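PDB 6WTE: B12-binding domain-containing protein from Kitasatospora setae, which probably transfers methyl groups as a non-radical member of the radical SAM methylases, binding cobalamin and a [4Fe-4S] cluster. Local coordinates for residues 24-34 / 129-138; 61-71 / 97-108. All coordinates share one frame; numbering follows the deposited sequence.

Contact 1: residues 24-34 / 129-138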
ATOM      1  N   VAL A  24      -0.162  10.644  11.302  1.00 10.91           N
ATOM      2  CA  VAL A  24       0.593   9.918  12.320  1.00 10.75           C
ATOM      3  C   VAL A  24       1.839  10.705  12.713  1.00 12.94           C
ATOM      4  O   VAL A  24       2.135  10.885  13.901  1.00 12.75           O
ATOM      5  CB  VAL A  24       0.966   8.510  11.817  1.00 10.13           C
ATOM      6  CG1 VAL A  24       1.712   7.745  12.903  1.00 13.02           C
ATOM      7  CG2 VAL A  24      -0.274   7.733  11.375  1.00 10.03           C
ATOM      8  N   LEU A  25       2.586  11.181  11.716  1.00 10.45           N
ATOM      9  CA  LEU A  25       3.826  11.904  11.993  1.00 10.58           C
ATOM     10  C   LEU A  25       3.551  13.239  12.669  1.00 12.96           C
ATOM     11  O   LEU A  25       4.297  13.647  13.569  1.00 13.76           O
ATOM     12  CB  LEU A  25       4.609  12.114  10.699  1.00 10.44           C
ATOM     13  CG  LEU A  25       5.022  10.861   9.942  1.00 10.16           C
ATOM     14  CD1 LEU A  25       5.762  11.269   8.666  1.00 13.67           C
ATOM     15  CD2 LEU A  25       5.907   9.983  10.818  1.00 12.98           C
ATOM     16  N   THR A  26       2.492  13.935  12.243  1.00 11.83           N
ATOM     17  CA  THR A  26       2.151  15.217  12.854  1.00 13.45           C
ATOM     18  C   THR A  26       1.851  15.044  14.336  1.00 14.15           C
ATOM     19  O   THR A  26       2.344  15.805  15.172  1.00 12.91           O
ATOM     20  CB  THR A  26       0.964  15.853  12.130  1.00 13.29           C
ATOM     21  OG1 THR A  26       1.337  16.192  10.786  1.00 13.59           O
ATOM     22  CG2 THR A  26       0.475  17.106  12.874  1.00 13.33           C
ATOM     23  N   THR A  27       1.059  14.023  14.683  1.00 12.05           N
ATOM     24  CA  THR A  27       0.700  13.813  16.085  1.00 15.31           C
ATOM     25  C   THR A  27       1.940  13.620  16.946  1.00 15.67           C
ATOM     26  O   THR A  27       2.100  14.274  17.983  1.00 14.97           O
ATOM     27  CB  THR A  27      -0.231  12.607  16.214  1.00 14.47           C
ATOM     28  OG1 THR A  27      -1.474  12.901  15.570  1.00 19.63           O
ATOM     29  CG2 THR A  27      -0.493  12.278  17.681  1.00 15.99           C
ATOM     30  N   ALA A  28       2.839  12.732  16.516  1.00 13.73           N
ATOM     31  CA  ALA A  28       4.034  12.441  17.299  1.00 14.18           C
ATOM     32  C   ALA A  28       4.917  13.676  17.431  1.00 12.44           C
ATOM     33  O   ALA A  28       5.401  13.997  18.522  1.00 12.36           O
ATOM     34  CB  ALA A  28       4.805  11.294  16.652  1.00 14.84           C
ATOM     35  N   LEU A  29       5.141  14.378  16.323  1.00 11.76           N
ATOM     36  CA  LEU A  29       6.007  15.551  16.365  1.00 13.54           C
ATOM     37  C   LEU A  29       5.409  16.647  17.238  1.00 14.54           C
ATOM     38  O   LEU A  29       6.115  17.255  18.048  1.00 15.25           O
ATOM     39  CB  LEU A  29       6.255  16.059  14.951  1.00 12.22           C
ATOM     40  CG  LEU A  29       7.259  15.268  14.116  1.00 13.04           C
ATOM     41  CD1 LEU A  29       7.160  15.734  12.680  1.00 12.28           C
ATOM     42  CD2 LEU A  29       8.668  15.463  14.666  1.00 12.70           C
ATOM     43  N   GLU A  30       4.104  16.896  17.105  1.00 12.66           N
ATOM     44  CA  GLU A  30       3.468  17.910  17.942  1.00 16.74           C
ATOM     45  C   GLU A  30       3.523  17.529  19.417  1.00 18.42           C
ATOM     46  O   GLU A  30       3.762  18.387  20.277  1.00 17.26           O
ATOM     47  CB  GLU A  30       2.020  18.127  17.498  1.00 14.61           C
ATOM     48  CG  GLU A  30       1.889  18.847  16.166  1.00 17.15           C
ATOM     49  CD  GLU A  30       0.444  19.110  15.784  1.00 20.96           C
ATOM     50  OE1 GLU A  30      -0.446  18.423  16.323  1.00 16.98           O
ATOM     51  OE2 GLU A  30       0.203  20.003  14.944  1.00 23.56           O
ATOM     52  N   ASP A  31       3.310  16.246  19.732  1.00 15.79           N
ATOM     53  CA  ASP A  31       3.361  15.807  21.121  1.00 18.14           C
ATOM     54  C   ASP A  31       4.754  15.953  21.719  1.00 18.60           C
ATOM     55  O   ASP A  31       4.880  16.064  22.943  1.00 19.70           O
ATOM     56  CB  ASP A  31       2.886  14.354  21.241  1.00 21.78           C
ATOM     57  CG  ASP A  31       1.383  14.205  21.044  1.00 21.62           C
ATOM     58  OD1 ASP A  31       0.686  15.226  20.862  1.00 22.54           O
ATOM     59  OD2 ASP A  31       0.893  13.059  21.076  1.00 23.73           O
ATOM     60  N   GLU A  32       5.796  15.956  20.891  1.00 16.48           N
ATOM     61  CA  GLU A  32       7.168  16.152  21.340  1.00 20.46           C
ATOM     62  C   GLU A  32       7.606  17.608  21.286  1.00 19.94           C
ATOM     63  O   GLU A  32       8.794  17.895  21.471  1.00 21.01           O
ATOM     64  CB  GLU A  32       8.125  15.294  20.510  1.00 19.34           C
ATOM     65  CG  GLU A  32       7.988  13.801  20.765  1.00 21.45           C
ATOM     66  CD  GLU A  32       8.401  13.408  22.171  1.00 29.84           C
ATOM     67  OE1 GLU A  32       9.297  14.068  22.739  1.00 33.55           O
ATOM     68  OE2 GLU A  32       7.824  12.442  22.711  1.00 38.47           O
ATOM     69  N   GLY A  33       6.683  18.530  21.032  1.00 18.15           N
ATOM     70  CA  GLY A  33       6.979  19.943  21.123  1.00 20.35           C
ATOM     71  C   GLY A  33       7.374  20.626  19.835  1.00 20.86           C
ATOM     72  O   GLY A  33       7.825  21.780  19.883  1.00 20.54           O
ATOM     73  N   PHE A  34       7.205  19.976  18.690  1.00 15.72           N
ATOM     74  CA  PHE A  34       7.533  20.597  17.418  1.00 17.48           C
ATOM     75  C   PHE A  34       6.300  21.231  16.790  1.00 20.67           C
ATOM     76  O   PHE A  34       5.162  20.822  17.045  1.00 17.01           O
ATOM     77  CB  PHE A  34       8.143  19.575  16.455  1.00 16.00           C
ATOM     78  CG  PHE A  34       9.468  19.053  16.916  1.00 17.10           C
ATOM     79  CD1 PHE A  34      10.630  19.775  16.683  1.00 17.69           C
ATOM     80  CD2 PHE A  34       9.547  17.860  17.610  1.00 16.20           C
ATOM     81  CE1 PHE A  34      11.847  19.306  17.127  1.00 15.69           C
ATOM     82  CE2 PHE A  34      10.759  17.385  18.057  1.00 15.39           C
ATOM     83  CZ  PHE A  34      11.913  18.108  17.814  1.00 17.66           C
ATOM     84  N   GLY A 129       7.535   5.685  10.958  1.00 10.28           N
ATOM     85  CA  GLY A 129       8.494   6.763  11.094  1.00 11.31           C
ATOM     86  C   GLY A 129       8.334   7.688  12.286  1.00 14.19           C
ATOM     87  O   GLY A 129       9.221   8.509  12.535  1.00 11.72           O
ATOM     88  N   GLU A 130       7.246   7.549  13.051  1.00 15.52           N
ATOM     89  CA  GLU A 130       6.892   8.578  14.028  1.00 13.19           C
ATOM     90  C   GLU A 130       7.957   8.750  15.109  1.00 14.01           C
ATOM     91  O   GLU A 130       8.238   9.877  15.532  1.00 15.48           O
ATOM     92  CB  GLU A 130       5.532   8.265  14.659  1.00 14.21           C
ATOM     93  CG  GLU A 130       5.392   6.858  15.235  1.00 14.77           C
ATOM     94  CD  GLU A 130       4.755   5.894  14.260  1.00 14.43           C
ATOM     95  OE1 GLU A 130       5.006   6.030  13.047  1.00 13.79           O
ATOM     96  OE2 GLU A 130       3.985   5.010  14.703  1.00 13.45           O
ATOM     97  N   LYS A 131       8.582   7.658  15.558  1.00 14.64           N
ATOM     98  CA  LYS A 131       9.564   7.799  16.633  1.00 16.12           C
ATOM     99  C   LYS A 131      10.917   8.249  16.097  1.00 16.12           C
ATOM    100  O   LYS A 131      11.542   9.162  16.655  1.00 15.73           O
ATOM    101  CB  LYS A 131       9.681   6.489  17.411  1.00 16.25           C
ATOM    102  CG  LYS A 131       8.421   6.196  18.222  1.00 17.03           C
ATOM    103  CD  LYS A 131       8.609   5.061  19.212  1.00 21.43           C
ATOM    104  CE  LYS A 131       7.277   4.680  19.858  1.00 23.70           C
ATOM    105  NZ  LYS A 131       6.517   5.858  20.358  1.00 29.20           N
ATOM    106  N   ILE A 132      11.376   7.625  15.009  1.00 13.15           N
ATOM    107  CA  ILE A 132      12.645   8.012  14.392  1.00 12.08           C
ATOM    108  C   ILE A 132      12.598   9.471  13.955  1.00 12.27           C
ATOM    109  O   ILE A 132      13.569  10.218  14.127  1.00 12.87           O
ATOM    110  CB  ILE A 132      12.959   7.080  13.207  1.00 11.53           C
ATOM    111  CG1 ILE A 132      13.141   5.644  13.702  1.00 11.78           C
ATOM    112  CG2 ILE A 132      14.202   7.582  12.430  1.00 12.39           C
ATOM    113  CD1 ILE A 132      13.236   4.607  12.598  1.00 16.33           C
ATOM    114  N   LEU A 133      11.467   9.901  13.387  1.00 10.69           N
ATOM    115  CA  LEU A 133      11.363  11.279  12.915  1.00 13.68           C
ATOM    116  C   LEU A 133      11.463  12.274  14.069  1.00 13.19           C
ATOM    117  O   LEU A 133      12.061  13.348  13.921  1.00 14.72           O
ATOM    118  CB  LEU A 133      10.057  11.474  12.138  1.00 11.28           C
ATOM    119  CG  LEU A 133       9.862  12.860  11.515  1.00 12.14           C
ATOM    120  CD1 LEU A 133      11.064  13.223  10.639  1.00 14.72           C
ATOM    121  CD2 LEU A 133       8.567  12.926  10.707  1.00 12.36           C
ATOM    122  N   CYS A 134      10.880  11.942  15.226  1.00 12.91           N
ATOM    123  CA  CYS A 134      11.010  12.828  16.378  1.00 13.95           C
ATOM    124  C   CYS A 134      12.458  12.938  16.830  1.00 14.00           C
ATOM    125  O   CYS A 134      12.916  14.024  17.194  1.00 14.08           O
ATOM    126  CB  CYS A 134      10.145  12.345  17.535  1.00 14.14           C
ATOM    127  SG  CYS A 134       8.390  12.647  17.292  1.00 15.67           S
ATOM    128  N   GLU A 135      13.184  11.816  16.849  1.00 14.34           N
ATOM    129  CA  GLU A 135      14.590  11.884  17.228  1.00 13.46           C
ATOM    130  C   GLU A 135      15.383  12.683  16.206  1.00 14.50           C
ATOM    131  O   GLU A 135      16.247  13.481  16.575  1.00 13.60           O
ATOM    132  CB  GLU A 135      15.168  10.477  17.397  1.00 14.68           C
ATOM    133  CG  GLU A 135      14.530   9.714  18.549  1.00 17.49           C
ATOM    134  CD  GLU A 135      15.283   8.453  18.933  1.00 30.98           C
ATOM    135  OE1 GLU A 135      16.442   8.280  18.495  1.00 27.81           O
ATOM    136  OE2 GLU A 135      14.706   7.633  19.681  1.00 35.14           O
ATOM    137  N   LEU A 136      15.073  12.508  14.918  1.00 13.22           N
ATOM    138  CA  LEU A 136      15.746  13.281  13.879  1.00 13.81           C
ATOM    139  C   LEU A 136      15.459  14.771  14.030  1.00 13.76           C
ATOM    140  O   LEU A 136      16.379  15.597  14.011  1.00 14.19           O
ATOM    141  CB  LEU A 136      15.318  12.779  12.498  1.00 13.73           C
ATOM    142  CG  LEU A 136      15.930  13.497  11.285  1.00 11.30           C
ATOM    143  CD1 LEU A 136      17.451  13.385  11.253  1.00 14.68           C
ATOM    144  CD2 LEU A 136      15.317  12.984   9.987  1.00 12.58           C
ATOM    145  N   ALA A 137      14.185  15.132  14.203  1.00 12.12           N
ATOM    146  CA  ALA A 137      13.838  16.538  14.392  1.00 14.29           C
ATOM    147  C   ALA A 137      14.542  17.118  15.612  1.00 15.14           C
ATOM    148  O   ALA A 137      14.973  18.277  15.597  1.00 14.36           O
ATOM    149  CB  ALA A 137      12.320  16.698  14.515  1.00 13.57           C
ATOM    150  N   THR A 138      14.674  16.327  16.678  1.00 13.95           N
ATOM    151  CA  THR A 138      15.372  16.815  17.860  1.00 14.63           C
ATOM    152  C   THR A 138      16.845  17.061  17.556  1.00 16.84           C
ATOM    153  O   THR A 138      17.393  18.106  17.925  1.00 15.71           O
ATOM    154  CB  THR A 138      15.221  15.828  19.019  1.00 15.86           C
ATOM    155  OG1 THR A 138      13.835  15.691  19.360  1.00 18.85           O
ATOM    156  CG2 THR A 138      15.985  16.311  20.244  1.00 17.98           C
TER
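L25, L29 and F34 pack against L133, C134 and A137 in an apolar helix-helix contact between helices 20-31 and 130-141, on one side of the mainly parallel sheet of the cobalamin-binding domain. The segment axes approach to 9.0 Å and cross at -45°, and 532 Å² is buried. L133 sends its CD2 between the two leucines: it meets L29 CD1 at 3.7 Å and L25 CD1 at a similar distance, crossing each side chain at about a right angle. The other branch of L25, CD2, lies against the backbone at G129 and E130, while L29 CD2 touches both A137 CB and C134 SG. On the solvent side C134 SG sits 3.5 Å from A28 O, with E32 CG beside it.

Past the helix end, a Schellman motif with G33 at C-prime (F34 N to L29 O, 3.0 Å) turns the chain back. With CG anti to its carbonyl carbon (chi1 -65°), F34 lays one ring face on A137: the methyl CB stands 3.8 Å from the ring centroid, 19° off the normal, a CH-pi contact. T138 OG1 meets the ring at its edge, 3.5 Å from F34 CZ, and is itself anchored by donating to C134 O at 2.9 Å. An alanine at F34 would remove the ring and is likely to leave the A137 methyl without its aromatic cover, opening a gap beside T138.

At the N-terminal end of helix 130-141, A28 CB rests on E130 CB, and V24 CG1 on the carboxylate, whose OE1 is hydrogen-bonded to cobalamin and OE2 to the backbone N of D192. G129 N also hydrogen-bonds the cofactor, so the N-terminal parts of both segments line the cofactor pocket of a Rossmann-like B12-binding domain.

Contact 2: residues 61-71 / 97-108. With EDO (1,2-ethanediol), chain F.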
ATOM      1  N   PRO A  61      11.332  25.948   7.433  1.00 15.50           N
ATOM      2  CA  PRO A  61      11.396  24.772   8.307  1.00 14.34           C
ATOM      3  C   PRO A  61      12.832  24.288   8.439  1.00 13.65           C
ATOM      4  O   PRO A  61      13.648  24.458   7.534  1.00 15.90           O
ATOM      5  CB  PRO A  61      10.526  23.740   7.581  1.00 14.60           C
ATOM      6  CG  PRO A  61      10.584  24.152   6.143  1.00 13.47           C
ATOM      7  CD  PRO A  61      10.630  25.662   6.169  1.00 17.75           C
ATOM      8  N   MET A  62      13.144  23.690   9.587  1.00 13.21           N
ATOM      9  CA  MET A  62      14.487  23.166   9.792  1.00 13.16           C
ATOM     10  C   MET A  62      14.628  21.716   9.351  1.00 13.01           C
ATOM     11  O   MET A  62      15.746  21.198   9.340  1.00 14.33           O
ATOM     12  CB  MET A  62      14.911  23.317  11.262  1.00 17.04           C
ATOM     13  CG  MET A  62      13.926  22.786  12.276  1.00 19.64           C
ATOM     14  SD  MET A  62      14.169  21.030  12.622  1.00 18.10           S
ATOM     15  CE  MET A  62      12.765  20.715  13.689  1.00 14.54           C
ATOM     16  N   LEU A  63      13.529  21.073   8.964  1.00 12.98           N
ATOM     17  CA  LEU A  63      13.531  19.705   8.462  1.00 12.08           C
ATOM     18  C   LEU A  63      12.341  19.557   7.525  1.00 13.49           C
ATOM     19  O   LEU A  63      11.256  20.071   7.813  1.00 12.00           O
ATOM     20  CB  LEU A  63      13.443  18.699   9.613  1.00 12.52           C
ATOM     21  CG  LEU A  63      13.322  17.205   9.292  1.00 11.55           C
ATOM     22  CD1 LEU A  63      14.549  16.690   8.527  1.00 12.64           C
ATOM     23  CD2 LEU A  63      13.118  16.416  10.586  1.00 13.05           C
ATOM     24  N   VAL A  64      12.552  18.876   6.399  1.00 13.40           N
ATOM     25  CA  VAL A  64      11.506  18.651   5.406  1.00 13.17           C
ATOM     26  C   VAL A  64      11.356  17.148   5.220  1.00 12.75           C
ATOM     27  O   VAL A  64      12.309  16.467   4.825  1.00 12.34           O
ATOM     28  CB  VAL A  64      11.824  19.338   4.067  1.00 13.58           C
ATOM     29  CG1 VAL A  64      10.746  19.034   3.032  1.00 11.68           C
ATOM     30  CG2 VAL A  64      11.989  20.850   4.252  1.00 13.70           C
ATOM     31  N   GLY A  65      10.174  16.629   5.527  1.00 11.07           N
ATOM     32  CA  GLY A  65       9.868  15.225   5.308  1.00 11.34           C
ATOM     33  C   GLY A  65       8.984  15.073   4.083  1.00 13.38           C
ATOM     34  O   GLY A  65       8.086  15.881   3.849  1.00 12.10           O
ATOM     35  N   VAL A  66       9.258  14.043   3.291  1.00 10.53           N
ATOM     36  CA  VAL A  66       8.465  13.751   2.099  1.00 13.10           C
ATOM     37  C   VAL A  66       7.969  12.315   2.195  1.00 11.78           C
ATOM     38  O   VAL A  66       8.775  11.382   2.310  1.00 11.10           O
ATOM     39  CB  VAL A  66       9.273  13.959   0.808  1.00 10.63           C
ATOM     40  CG1 VAL A  66       8.387  13.721  -0.401  1.00 12.18           C
ATOM     41  CG2 VAL A  66       9.865  15.375   0.762  1.00 10.93           C
ATOM     42  N   THR A  67       6.647  12.127   2.132  1.00 11.81           N
ATOM     43  CA  THR A  67       6.082  10.780   2.182  1.00  9.93           C
ATOM     44  C   THR A  67       5.957  10.221   0.766  1.00 12.53           C
ATOM     45  O   THR A  67       5.357  10.852  -0.110  1.00 12.38           O
ATOM     46  CB  THR A  67       4.734  10.774   2.915  1.00 11.84           C
ATOM     47  OG1 THR A  67       4.204   9.442   2.949  1.00 12.10           O
ATOM     48  CG2 THR A  67       3.721  11.719   2.263  1.00 10.99           C
ATOM     49  N   VAL A  68       6.546   9.054   0.534  1.00 10.67           N
ATOM     50  CA  VAL A  68       6.519   8.412  -0.774  1.00  9.80           C
ATOM     51  C   VAL A  68       5.727   7.122  -0.604  1.00  9.61           C
ATOM     52  O   VAL A  68       6.258   6.093  -0.168  1.00  9.48           O
ATOM     53  CB  VAL A  68       7.932   8.179  -1.321  1.00 12.47           C
ATOM     54  CG1 VAL A  68       7.921   7.260  -2.557  1.00 14.15           C
ATOM     55  CG2 VAL A  68       8.540   9.522  -1.679  1.00 11.74           C
ATOM     56  N   ARG A  69       4.432   7.199  -0.906  1.00 11.14           N
ATOM     57  CA  ARG A  69       3.521   6.091  -0.645  1.00 12.60           C
ATOM     58  C   ARG A  69       3.629   5.000  -1.704  1.00 10.11           C
ATOM     59  O   ARG A  69       3.618   3.809  -1.374  1.00 11.74           O
ATOM     60  CB  ARG A  69       2.088   6.613  -0.572  1.00 10.15           C
ATOM     61  CG  ARG A  69       1.043   5.578  -0.164  1.00 11.77           C
ATOM     62  CD  ARG A  69      -0.337   6.159  -0.426  1.00 12.87           C
ATOM     63  NE  ARG A  69      -1.417   5.394   0.198  1.00 10.26           N
ATOM     64  CZ  ARG A  69      -1.963   4.304  -0.325  1.00 16.32           C
ATOM     65  NH1 ARG A  69      -2.941   3.692   0.327  1.00 15.11           N
ATOM     66  NH2 ARG A  69      -1.542   3.833  -1.492  1.00 13.36           N
ATOM     67  N   ASN A  70       3.679   5.388  -2.976  1.00 12.38           N
ATOM     68  CA  ASN A  70       3.684   4.457  -4.096  1.00 13.64           C
ATOM     69  C   ASN A  70       4.945   4.668  -4.923  1.00 11.36           C
ATOM     70  O   ASN A  70       5.291   5.808  -5.247  1.00 13.14           O
ATOM     71  CB  ASN A  70       2.452   4.647  -4.988  1.00 14.21           C
ATOM     72  CG  ASN A  70       1.169   4.837  -4.192  1.00 12.67           C
ATOM     73  OD1 ASN A  70       0.916   4.135  -3.215  1.00 13.13           O
ATOM     74  ND2 ASN A  70       0.352   5.794  -4.614  1.00 13.49           N
ATOM     75  N   THR A  71       5.633   3.576  -5.254  1.00 13.44           N
ATOM     76  CA  THR A  71       6.750   3.680  -6.189  1.00 13.27           C
ATOM     77  C   THR A  71       6.275   3.670  -7.633  1.00 12.19           C
ATOM     78  O   THR A  71       6.882   4.321  -8.489  1.00 12.00           O
ATOM     79  CB  THR A  71       7.730   2.526  -5.977  1.00 11.62           C
ATOM     80  OG1 THR A  71       7.028   1.279  -6.109  1.00 13.25           O
ATOM     81  CG2 THR A  71       8.352   2.605  -4.599  1.00 10.46           C
ATOM     82  N   THR A  97      15.281  25.466  -0.349  1.00 18.93           N
ATOM     83  CA  THR A  97      15.714  25.416   1.040  1.00 16.36           C
ATOM     84  C   THR A  97      16.968  24.563   1.138  1.00 20.56           C
ATOM     85  O   THR A  97      17.170  23.636   0.348  1.00 17.63           O
ATOM     86  CB  THR A  97      14.624  24.845   1.963  1.00 18.33           C
ATOM     87  OG1 THR A  97      15.113  24.797   3.312  1.00 16.23           O
ATOM     88  CG2 THR A  97      14.228  23.427   1.523  1.00 19.08           C
ATOM     89  N   ASP A  98      17.818  24.897   2.108  1.00 17.48           N
ATOM     90  CA  ASP A  98      18.950  24.052   2.467  1.00 15.53           C
ATOM     91  C   ASP A  98      18.643  23.151   3.655  1.00 15.16           C
ATOM     92  O   ASP A  98      19.531  22.418   4.111  1.00 16.12           O
ATOM     93  CB  ASP A  98      20.188  24.911   2.757  1.00 14.35           C
ATOM     94  CG  ASP A  98      20.711  25.613   1.514  1.00 19.64           C
ATOM     95  OD1 ASP A  98      20.707  25.000   0.427  1.00 21.19           O
ATOM     96  OD2 ASP A  98      21.125  26.785   1.619  1.00 18.20           O
ATOM     97  N   ALA A  99      17.408  23.176   4.155  1.00 14.64           N
ATOM     98  CA  ALA A  99      17.032  22.270   5.228  1.00 15.60           C
ATOM     99  C   ALA A  99      17.188  20.828   4.756  1.00 12.57           C
ATOM    100  O   ALA A  99      16.942  20.531   3.582  1.00 15.93           O
ATOM    101  CB  ALA A  99      15.592  22.512   5.677  1.00 15.40           C
ATOM    102  N   PRO A 100      17.601  19.915   5.628  1.00 12.74           N
ATOM    103  CA  PRO A 100      17.714  18.514   5.212  1.00 13.29           C
ATOM    104  C   PRO A 100      16.350  17.945   4.861  1.00 12.26           C
ATOM    105  O   PRO A 100      15.324  18.344   5.413  1.00 11.79           O
ATOM    106  CB  PRO A 100      18.305  17.820   6.445  1.00 14.87           C
ATOM    107  CG  PRO A 100      17.856  18.679   7.592  1.00 15.07           C
ATOM    108  CD  PRO A 100      17.877  20.094   7.064  1.00 15.91           C
ATOM    109  N   VAL A 101      16.352  17.012   3.917  1.00 13.24           N
ATOM    110  CA  VAL A 101      15.149  16.318   3.480  1.00 11.38           C
ATOM    111  C   VAL A 101      15.241  14.879   3.962  1.00 13.80           C
ATOM    112  O   VAL A 101      16.273  14.220   3.777  1.00 12.53           O
ATOM    113  CB  VAL A 101      14.984  16.382   1.954  1.00 11.42           C
ATOM    114  CG1 VAL A 101      13.753  15.579   1.521  1.00 11.17           C
ATOM    115  CG2 VAL A 101      14.873  17.833   1.490  1.00 14.31           C
ATOM    116  N   VAL A 102      14.163  14.389   4.579  1.00 10.89           N
ATOM    117  CA  VAL A 102      14.059  12.997   4.993  1.00 10.64           C
ATOM    118  C   VAL A 102      12.883  12.374   4.259  1.00 12.01           C
ATOM    119  O   VAL A 102      11.807  12.981   4.158  1.00 12.34           O
ATOM    120  CB  VAL A 102      13.902  12.844   6.524  1.00 12.52           C
ATOM    121  CG1 VAL A 102      12.711  13.654   7.042  1.00 10.69           C
ATOM    122  CG2 VAL A 102      13.742  11.363   6.907  1.00 10.41           C
ATOM    123  N   GLY A 103      13.095  11.165   3.744  1.00 10.28           N
ATOM    124  CA  GLY A 103      12.069  10.418   3.042  1.00 12.08           C
ATOM    125  C   GLY A 103      11.541   9.273   3.885  1.00 11.82           C
ATOM    126  O   GLY A 103      12.238   8.746   4.756  1.00 12.31           O
ATOM    127  N   GLY A 104      10.296   8.889   3.620  1.00 10.20           N
ATOM    128  CA  GLY A 104       9.668   7.749   4.262  1.00 11.91           C
ATOM    129  C   GLY A 104       8.453   7.369   3.444  1.00  9.51           C
ATOM    130  O   GLY A 104       8.140   8.013   2.439  1.00 10.21           O
ATOM    131  N   GLY A 105       7.773   6.316   3.873  1.00  9.37           N
ATOM    132  CA  GLY A 105       6.600   5.816   3.176  1.00  9.29           C
ATOM    133  C   GLY A 105       6.619   4.303   3.077  1.00 10.83           C
ATOM    134  O   GLY A 105       7.647   3.649   3.257  1.00 10.46           O
ATOM    135  N   ILE A 106       5.445   3.726   2.806  1.00 10.44           N
ATOM    136  CA  ILE A 106       5.393   2.285   2.585  1.00  9.37           C
ATOM    137  C   ILE A 106       6.106   1.926   1.281  1.00 10.11           C
ATOM    138  O   ILE A 106       7.052   1.130   1.280  1.00 11.20           O
ATOM    139  CB  ILE A 106       3.939   1.767   2.646  1.00 10.54           C
ATOM    140  CG1 ILE A 106       3.822   0.370   2.034  1.00 10.72           C
ATOM    141  CG2 ILE A 106       2.943   2.746   2.011  1.00 10.53           C
ATOM    142  CD1 ILE A 106       4.716  -0.688   2.661  1.00 10.70           C
ATOM    143  N   GLY A 107       5.704   2.540   0.163  1.00 11.01           N
ATOM    144  CA  GLY A 107       6.448   2.342  -1.076  1.00 10.58           C
ATOM    145  C   GLY A 107       7.917   2.698  -0.938  1.00 10.24           C
ATOM    146  O   GLY A 107       8.795   1.981  -1.433  1.00 10.18           O
ATOM    147  N   PHE A 108       8.205   3.799  -0.245  1.00  9.37           N
ATOM    148  CA  PHE A 108       9.593   4.174   0.019  1.00  9.54           C
ATOM    149  C   PHE A 108      10.356   3.053   0.720  1.00 10.93           C
ATOM    150  O   PHE A 108      11.502   2.744   0.363  1.00 10.39           O
ATOM    151  CB  PHE A 108       9.604   5.448   0.860  1.00  9.49           C
ATOM    152  CG  PHE A 108      10.971   6.029   1.082  1.00  9.85           C
ATOM    153  CD1 PHE A 108      11.492   6.950   0.188  1.00 12.79           C
ATOM    154  CD2 PHE A 108      11.722   5.681   2.198  1.00 11.28           C
ATOM    155  CE1 PHE A 108      12.745   7.506   0.398  1.00 10.97           C
ATOM    156  CE2 PHE A 108      12.987   6.237   2.402  1.00  9.75           C
ATOM    157  CZ  PHE A 108      13.486   7.143   1.508  1.00 10.14           C
TER
HETATM  158  C1  EDO F 804      18.376  27.522  -1.145  1.00 24.40           C
HETATM  159  O1  EDO F 804      18.191  28.943  -1.040  1.00 27.90           O
HETATM  160  C2  EDO F 804      19.553  27.243  -2.071  1.00 20.65           C
HETATM  161  O2  EDO F 804      20.340  26.173  -1.538  1.00 33.14           O
HETATM  162  O   HOH W   1      13.838  26.078   5.329  1.00 18.57           O
HETATM  163  O   HOH W   2       3.399   6.092   2.967  1.00 10.74           O
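V64, V66 and V101 form an apolar patch on one face of two adjacent parallel strands, 63-67 and 101-104; V66 CG2 reaches V101 CG1 at 4.0 Å. On the other face L63 CD1 meets V102 CG1 at 3.8 Å and also P100 CG. L63 starts out away from the neighbouring strand, but CG anti to its backbone N (chi1 175°) and the bend at chi2 bring CD1 back. V102 CG1 lies over G65 CA.

Between these faces the backbones alternate as donor and acceptor: V102 N gives to V64 O at 2.8 Å (163° at the hydrogen), and V66 N to V102 O with a similarly straight bond. V68 N reaches G104 O at 2.7 Å in the carbonyl plane. Beyond the strands the pairing passes into the turn of helix 106-109, where F108 N bonds V68 O. G107 N approaches R69 O from above the carbonyl plane, with only 132° at the hydrogen. Side chains at G105 and G107 would run into V68 O and R69 O respectively. One face of the F108 ring lies against G103 C and G104 N, and a CB on G103 would clash with it.

At the opposite end, a water bridges P61 O and T97 OG1; T97 OG1 accepts from A99 N in an ST turn. At the cofactor end, R69 NH2 bonds N70 OD1 on a lone pair at 3.0 Å, while T67 OG1, N70 ND2 and T71 N hydrogen-bond cobalamin. The chemistry thus implies a framework held by backbone bonds, which leaves polar groups at the end of strand 63-67 and in the loop after it to hold the cofactor.

How the contacts relate
Both contacts are largely buried within the B12-binding domain, their centres about 13 Å apart. Contact 2 belongs to the central sheet and pairs the two parallel strands of a beta-alpha-beta unit through backbone hydrogen bonds; contact 1 lies in a helical layer against that sheet and relies on apolar side chains, with exposed E32 at its margin. They meet directly: L133 CD1 packs 3.8 Å from L63 CD2, L136 CD2 lies 3.7 Å from V102 CB, and M62 CE touches the F34 ring. Each supplies hydrogen-bonding groups to cobalamin from a different element: contact 1 from the start of helix 130-141, contact 2 from the end of strand 63-67 and the loop after it.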